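Side-chain contact in nicotinate phosphoribosyltransferase (Vibrio cholerae, PDB 4HL7), which probably catalyses the ATP-dependent formation of nicotinate mononucleotide from nicotinate and phosphoribosyl diphosphate, the entry step of nicotinate into NAD biosynthesis: residues 28-33 against 232-237. Sequence-based numbering, arbitrary orientation.
Sequences QAIHHF and HEWFMG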
loop_
_atom_site.group_PDB
_atom_site.type_symbol
_atom_site.label_atom_id
_atom_site.label_comp_id
_atom_site.label_asym_id
_atom_site.label_seq_id
_atom_site.Cartn_x
_atom_site.Cartn_y
_atom_site.Cartn_z
ATOM N N GLN A 28 -9.845 -10.528 6.467
ATOM C CA GLN A 28 -10.955 -10.796 7.398
ATOM C C GLN A 28 -12.265 -10.241 6.926
ATOM O O GLN A 28 -13.330 -10.930 7.043
ATOM C CB GLN A 28 -10.691 -10.359 8.856
ATOM C CG GLN A 28 -12.029 -10.367 9.640
ATOM C CD GLN A 28 -11.841 -10.305 11.102
ATOM O OE1 GLN A 28 -11.181 -11.175 11.691
ATOM N NE2 GLN A 28 -12.373 -9.260 11.721
ATOM N N ALA A 29 -12.270 -9.005 6.409
ATOM C CA ALA A 29 -13.548 -8.401 6.016
ATOM C C ALA A 29 -14.125 -9.120 4.804
ATOM O O ALA A 29 -15.330 -9.364 4.681
ATOM C CB ALA A 29 -13.382 -6.900 5.701
ATOM N N ILE A 30 -13.235 -9.541 3.929
ATOM C CA ILE A 30 -13.640 -10.276 2.677
ATOM C C ILE A 30 -14.124 -11.685 3.099
ATOM O O ILE A 30 -15.151 -12.202 2.571
ATOM C CB ILE A 30 -12.442 -10.391 1.699
ATOM C CG1 ILE A 30 -12.116 -8.986 1.162
ATOM C CG2 ILE A 30 -12.763 -11.330 0.492
ATOM C CD1 ILE A 30 -10.685 -8.899 0.624
ATOM N N HIS A 31 -13.425 -12.296 4.038
ATOM C CA HIS A 31 -13.831 -13.629 4.599
ATOM C C HIS A 31 -15.260 -13.554 5.124
ATOM O O HIS A 31 -16.076 -14.450 4.885
ATOM C CB HIS A 31 -12.813 -14.039 5.686
ATOM C CG HIS A 31 -13.233 -15.152 6.568
ATOM N ND1 HIS A 31 -12.938 -16.447 6.299
ATOM C CD2 HIS A 31 -13.871 -15.145 7.822
ATOM C CE1 HIS A 31 -13.396 -17.232 7.301
ATOM N NE2 HIS A 31 -13.964 -16.434 8.230
ATOM N N HIS A 32 -15.557 -12.466 5.811
ATOM C CA HIS A 32 -16.840 -12.304 6.462
ATOM C C HIS A 32 -17.950 -12.032 5.484
ATOM O O HIS A 32 -19.015 -12.700 5.539
ATOM C CB HIS A 32 -16.731 -11.163 7.494
ATOM C CG HIS A 32 -17.968 -11.021 8.333
ATOM N ND1 HIS A 32 -18.206 -11.808 9.418
ATOM C CD2 HIS A 32 -19.080 -10.192 8.183
ATOM C CE1 HIS A 32 -19.403 -11.480 9.945
ATOM N NE2 HIS A 32 -19.954 -10.508 9.170
ATOM N N PHE A 33 -17.760 -11.091 4.561
ATOM C CA PHE A 33 -18.866 -10.586 3.700
ATOM C C PHE A 33 -18.900 -11.228 2.303
ATOM O O PHE A 33 -19.955 -11.235 1.639
ATOM C CB PHE A 33 -18.770 -9.035 3.547
ATOM C CG PHE A 33 -19.254 -8.275 4.764
ATOM C CD1 PHE A 33 -20.549 -8.456 5.219
ATOM C CD2 PHE A 33 -18.434 -7.311 5.394
ATOM C CE1 PHE A 33 -21.016 -7.751 6.330
ATOM C CE2 PHE A 33 -18.886 -6.595 6.502
ATOM C CZ PHE A 33 -20.178 -6.822 6.963
ATOM N N HIS A 232 -7.265 1.052 -1.567
ATOM C CA HIS A 232 -8.261 1.405 -2.622
ATOM C C HIS A 232 -9.063 0.195 -3.109
ATOM O O HIS A 232 -10.229 0.306 -3.417
ATOM C CB HIS A 232 -7.567 1.982 -3.855
ATOM C CG HIS A 232 -6.890 3.281 -3.571
ATOM N ND1 HIS A 232 -5.566 3.367 -3.430
ATOM C CD2 HIS A 232 -7.416 4.562 -3.328
ATOM C CE1 HIS A 232 -5.240 4.663 -3.091
ATOM N NE2 HIS A 232 -6.378 5.379 -3.043
ATOM N N GLU A 233 -8.435 -0.979 -3.135
ATOM C CA GLU A 233 -9.144 -2.176 -3.674
ATOM C C GLU A 233 -10.392 -2.520 -2.969
ATOM O O GLU A 233 -11.288 -3.029 -3.589
ATOM C CB GLU A 233 -8.213 -3.443 -3.709
ATOM C CG GLU A 233 -7.933 -4.007 -2.381
ATOM C CD GLU A 233 -7.160 -5.344 -2.460
ATOM O OE1 GLU A 233 -7.746 -6.393 -2.907
ATOM O OE2 GLU A 233 -6.007 -5.330 -1.978
ATOM N N TRP A 234 -10.514 -2.176 -1.674
ATOM C CA TRP A 234 -11.767 -2.435 -0.975
ATOM C C TRP A 234 -12.888 -1.575 -1.596
ATOM O O TRP A 234 -13.998 -2.034 -1.932
ATOM C CB TRP A 234 -11.547 -2.085 0.500
ATOM C CG TRP A 234 -12.771 -2.184 1.366
ATOM C CD1 TRP A 234 -13.448 -1.146 1.999
ATOM C CD2 TRP A 234 -13.473 -3.401 1.745
ATOM N NE1 TRP A 234 -14.489 -1.642 2.781
ATOM C CE2 TRP A 234 -14.561 -2.997 2.641
ATOM C CE3 TRP A 234 -13.301 -4.758 1.458
ATOM C CZ2 TRP A 234 -15.419 -3.917 3.216
ATOM C CZ3 TRP A 234 -14.202 -5.698 2.028
ATOM C CH2 TRP A 234 -15.209 -5.289 2.914
ATOM N N PHE A 235 -12.558 -0.315 -1.865
ATOM C CA PHE A 235 -13.588 0.593 -2.479
ATOM C C PHE A 235 -13.852 0.242 -3.950
ATOM O O PHE A 235 -15.009 0.307 -4.456
ATOM C CB PHE A 235 -13.059 2.018 -2.352
ATOM C CG PHE A 235 -12.875 2.419 -0.911
ATOM C CD1 PHE A 235 -11.676 2.203 -0.262
ATOM C CD2 PHE A 235 -13.939 2.886 -0.178
ATOM C CE1 PHE A 235 -11.551 2.493 1.101
ATOM C CE2 PHE A 235 -13.811 3.155 1.198
ATOM C CZ PHE A 235 -12.605 2.971 1.817
HETATM N N MSE A 236 -12.776 -0.138 -4.651
HETATM C CA MSE A 236 -12.906 -0.464 -6.088
HETATM C C MSE A 236 -13.723 -1.739 -6.227
HETATM O O MSE A 236 -14.602 -1.806 -7.061
HETATM C CB MSE A 236 -11.467 -0.721 -6.640
HETATM C CG MSE A 236 -10.744 0.625 -6.786
HETATM SE SE MSE A 236 -8.806 0.230 -7.013
HETATM C CE MSE A 236 -8.937 -0.227 -8.916
ATOM N N GLY A 237 -13.437 -2.765 -5.395
ATOM C CA GLY A 237 -14.216 -4.028 -5.496
ATOM C C GLY A 237 -15.722 -3.771 -5.353
ATOM O O GLY A 237 -16.542 -4.417 -5.991
#
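A buried helix-to-helix contact joins the N-terminal family region of the nicotinate phosphoribosyltransferase chain to the region belonging to the TIM-barrel clan: Trp234, on helix 232-241, reaches across to Ala29 and Ile30 on helix 21-33. The two backbones stay well apart, 8.9 Å between Ile30 CA and Trp234 CA, and the indole reaches a little over halfway across, to be met by Ala29 and Ile30. With its CG anti to the backbone N (chi1 175°), Trp234 sends the six-membered end of the ring system to the other helix. There Ala29 CB lies 3.7 Å from Trp234 CH2, approaching the ring obliquely. Ile30 meets the same end at its rim: Ile30 CG1 sits near the indole plane, 4.0 Å from Trp234 CZ3. This branch stands anti to the carbonyl carbon of Ile30 (chi1 -69°), and the two side chains run past one another in opposite directions.

The pyrrole end of the indole is tied elsewhere, Trp234 NE1 donating to Ala251 O on helix 247-258. Helix 247-258 also packs on 28-33, through Ala258 against Ala29, and so borders both partners. Next to Trp234 in sequence, Glu233 forms a salt bridge with Lys23, an earlier residue of helix 21-33, which adds a polar link between the same two helices.

No hydrogen bond crosses between 28-33 and 232-237. The indole divides its roles: its one polar atom is satisfied by a backbone carbonyl, while its hydrocarbon end makes apolar, van der Waals contact with Ala29 and Ile30.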